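Local coordinates for carbohydrate binding protein (Flavobacterium johnsoniae, PDB 3HZB) that binds calcium through a betagamma-crystallin domain and, as part of a longer protein, is probably involved in carbohydrate binding, at residues D36-L41 against D77-I82. Sequence-based numbering, arbitrary orientation.
Sequences DDISSL and DKVSSI. With CA (calcium ion), chain M; CA (calcium ion), chain L.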
ATOM      1  N   ASP B  36      13.339  17.444   1.342  1.00 11.97           N
ATOM      2  CA  ASP B  36      12.328  18.004   0.436  1.00 12.51           C
ATOM      3  C   ASP B  36      12.408  17.325  -0.921  1.00 11.45           C
ATOM      4  O   ASP B  36      12.516  17.994  -1.947  1.00 11.65           O
ATOM      5  CB  ASP B  36      12.566  19.508   0.253  1.00 13.24           C
ATOM      6  CG  ASP B  36      12.365  20.287   1.529  1.00 13.99           C
ATOM      7  OD1 ASP B  36      12.011  19.650   2.534  1.00 12.76           O
ATOM      8  OD2 ASP B  36      12.554  21.524   1.530  1.00 13.48           O
ATOM      9  N   ASP B  37      12.334  15.998  -0.925  1.00 12.16           N
ATOM     10  CA  ASP B  37      12.489  15.243  -2.164  1.00 13.40           C
ATOM     11  C   ASP B  37      11.550  14.048  -2.324  1.00 12.92           C
ATOM     12  O   ASP B  37      11.246  13.654  -3.441  1.00 12.89           O
ATOM     13  CB  ASP B  37      13.944  14.760  -2.245  1.00 14.70           C
ATOM     14  CG  ASP B  37      14.337  14.275  -3.629  1.00 17.13           C
ATOM     15  OD1 ASP B  37      14.886  13.160  -3.725  1.00 19.95           O
ATOM     16  OD2 ASP B  37      14.119  15.010  -4.611  1.00 17.77           O
ATOM     17  N   ILE B  38      11.104  13.452  -1.225  1.00 11.51           N
ATOM     18  CA  ILE B  38      10.221  12.293  -1.322  1.00 12.47           C
ATOM     19  C   ILE B  38       8.882  12.630  -1.981  1.00 12.63           C
ATOM     20  O   ILE B  38       8.298  13.682  -1.711  1.00 14.09           O
ATOM     21  CB  ILE B  38       9.985  11.675   0.078  1.00 11.72           C
ATOM     22  CG1 ILE B  38      11.315  11.151   0.631  1.00 15.83           C
ATOM     23  CG2 ILE B  38       8.962  10.545  -0.006  1.00 15.08           C
ATOM     24  CD1 ILE B  38      11.254  10.692   2.086  1.00 16.28           C
ATOM     25  N   SER B  39       8.406  11.739  -2.854  1.00 13.14           N
ATOM     26  CA  SER B  39       7.137  11.951  -3.555  1.00 13.59           C
ATOM     27  C   SER B  39       6.117  10.822  -3.443  1.00 13.29           C
ATOM     28  O   SER B  39       4.929  11.037  -3.667  1.00 14.26           O
ATOM     29  CB  SER B  39       7.392  12.243  -5.029  1.00 12.79           C
ATOM     30  OG  SER B  39       7.908  13.545  -5.174  1.00 10.97           O
ATOM     31  N   SER B  40       6.571   9.617  -3.130  1.00 13.08           N
ATOM     32  CA  SER B  40       5.638   8.507  -2.964  1.00 12.96           C
ATOM     33  C   SER B  40       6.206   7.523  -1.955  1.00 13.59           C
ATOM     34  O   SER B  40       7.406   7.543  -1.662  1.00 13.73           O
ATOM     35  CB  SER B  40       5.338   7.816  -4.311  1.00 13.55           C
ATOM     36  OG  SER B  40       6.478   7.210  -4.890  1.00 14.83           O
ATOM     37  N   LEU B  41       5.337   6.684  -1.400  1.00 12.61           N
ATOM     38  CA  LEU B  41       5.763   5.710  -0.404  1.00 13.80           C
ATOM     39  C   LEU B  41       4.954   4.430  -0.439  1.00 12.33           C
ATOM     40  O   LEU B  41       3.746   4.454  -0.648  1.00 12.99           O
ATOM     41  CB  LEU B  41       5.618   6.264   1.016  1.00 14.06           C
ATOM     42  CG  LEU B  41       6.158   7.608   1.485  1.00 16.79           C
ATOM     43  CD1 LEU B  41       5.268   8.740   0.993  1.00 14.48           C
ATOM     44  CD2 LEU B  41       6.176   7.597   3.010  1.00 15.11           C
ATOM     45  N   ASP B  77       7.825  16.793  -1.889  1.00 14.38           N
ATOM     46  CA  ASP B  77       9.098  17.507  -1.850  1.00 14.80           C
ATOM     47  C   ASP B  77       9.183  18.432  -0.644  1.00 14.67           C
ATOM     48  O   ASP B  77       9.705  19.540  -0.746  1.00 14.27           O
ATOM     49  CB  ASP B  77       9.291  18.328  -3.127  1.00 13.96           C
ATOM     50  CG  ASP B  77       9.389  17.461  -4.357  1.00 14.80           C
ATOM     51  OD1 ASP B  77       9.708  16.269  -4.194  1.00 13.14           O
ATOM     52  OD2 ASP B  77       9.164  17.964  -5.478  1.00 13.87           O
ATOM     53  N   LYS B  78       8.673  17.971   0.493  1.00 14.05           N
ATOM     54  CA  LYS B  78       8.686  18.769   1.709  1.00 13.44           C
ATOM     55  C   LYS B  78       9.108  17.973   2.943  1.00 13.27           C
ATOM     56  O   LYS B  78       9.369  18.548   3.984  1.00 13.48           O
ATOM     57  CB  LYS B  78       7.294  19.367   1.962  1.00 16.88           C
ATOM     58  CG  LYS B  78       6.844  20.401   0.946  1.00 18.72           C
ATOM     59  CD  LYS B  78       7.706  21.649   1.018  1.00 22.24           C
ATOM     60  CE  LYS B  78       7.243  22.715   0.038  1.00 24.84           C
ATOM     61  NZ  LYS B  78       8.169  23.884   0.051  1.00 29.62           N
ATOM     62  N   VAL B  79       9.169  16.652   2.842  1.00 12.98           N
ATOM     63  CA  VAL B  79       9.537  15.849   4.006  1.00 12.62           C
ATOM     64  C   VAL B  79      11.001  16.023   4.409  1.00 12.46           C
ATOM     65  O   VAL B  79      11.902  15.918   3.572  1.00 11.22           O
ATOM     66  CB  VAL B  79       9.230  14.357   3.753  1.00 11.35           C
ATOM     67  CG1 VAL B  79       9.683  13.516   4.942  1.00 14.14           C
ATOM     68  CG2 VAL B  79       7.727  14.177   3.535  1.00 12.79           C
ATOM     69  N   SER B  80      11.224  16.297   5.697  1.00 11.16           N
ATOM     70  CA  SER B  80      12.571  16.496   6.233  1.00 10.64           C
ATOM     71  C   SER B  80      12.980  15.482   7.293  1.00 11.66           C
ATOM     72  O   SER B  80      14.160  15.366   7.627  1.00 12.05           O
ATOM     73  CB  SER B  80      12.713  17.908   6.791  1.00 12.58           C
ATOM     74  OG  SER B  80      12.776  18.834   5.727  1.00 12.94           O
ATOM     75  N   SER B  81      12.000  14.769   7.837  1.00 11.96           N
ATOM     76  CA  SER B  81      12.262  13.723   8.817  1.00 11.50           C
ATOM     77  C   SER B  81      11.056  12.797   8.870  1.00 11.66           C
ATOM     78  O   SER B  81       9.933  13.196   8.542  1.00 11.53           O
ATOM     79  CB  SER B  81      12.590  14.302  10.205  1.00 11.92           C
ATOM     80  OG  SER B  81      11.554  15.109  10.719  1.00 11.37           O
ATOM     81  N   ILE B  82      11.302  11.553   9.263  1.00 11.87           N
ATOM     82  CA  ILE B  82      10.256  10.542   9.310  1.00 12.65           C
ATOM     83  C   ILE B  82      10.428   9.592  10.480  1.00 13.18           C
ATOM     84  O   ILE B  82      11.548   9.321  10.918  1.00 12.84           O
ATOM     85  CB  ILE B  82      10.287   9.674   8.032  1.00 12.06           C
ATOM     86  CG1 ILE B  82      10.125  10.552   6.794  1.00 12.88           C
ATOM     87  CG2 ILE B  82       9.204   8.610   8.089  1.00 15.54           C
ATOM     88  CD1 ILE B  82      10.316   9.796   5.492  1.00 14.82           C
TER
HETATM   89 CA    CA M 108      10.978  20.361   4.734  1.00 14.02          CA
HETATM   90 CA    CA L 107      10.258  14.249  -5.630  1.00 13.88          CA
HETATM   91  O   HOH W   1      11.810  22.862   3.754  1.00 29.71           O
HETATM   92  O   HOH W   2      12.469  15.354  -6.429  1.00 16.08           O
HETATM   93  O   HOH W   3      12.268  14.156   1.372  1.00 11.94           O
HETATM   94  O   HOH W   4       8.322  14.909   0.622  1.00 12.23           O
HETATM   95  O   HOH W   5       8.986  15.986  -7.147  1.00 17.30           O
HETATM   96  O   HOH W   6       9.911  13.833  -8.348  1.00 27.15           O
HETATM   97  O   HOH W   7       8.724  21.748   4.549  1.00 16.69           O
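I38 O takes two hydrogen bonds, from D77 N and from a water, where the two calcium-binding motifs of the betagamma-crystallin fold meet. The consensus is N/D-N/D-X-S/T-S. DDISS fits it; DKVSS departs at K78, which still binds calcium through its backbone O. The bond from D77 N is nearly straight (N to I38 O 3.2 Å, 165° at the hydrogen). The bridging water also accepts from V79 N. The reciprocal bond, from D36 N to V79 O, is more bent (141°), and the donor lies above the carbonyl plane. A second water joins V79 O to I38 N.

The two motifs swap ligands. In the first site, D77 OD1 (2.5 Å from its calcium) joins D37 O and S39 OG; K7 O and three waters complete the shell. In the second, D36 OD1 (2.5 Å from its calcium) joins K78 O and S80 OG; Q53 O and two waters are among its other ligands. In both aspartates chi1 near -65° sets CG beside the residue's own backbone N, and the carboxylate offers OD1 to the other motif's calcium. D36 OD2 and D77 OD2 each take a hydrogen bond from a metal-bound water. N76 and N35 hold the hydroxyls of S39 and S80. Each calcium thus ties both motifs together across the Greek-key domain.

Towards the core between the two sheets, I38 meets I82 tip to tip, CD1 to CD1 at 3.6 Å, while V79 CG1 stands 4.3 Å from I38 CD1.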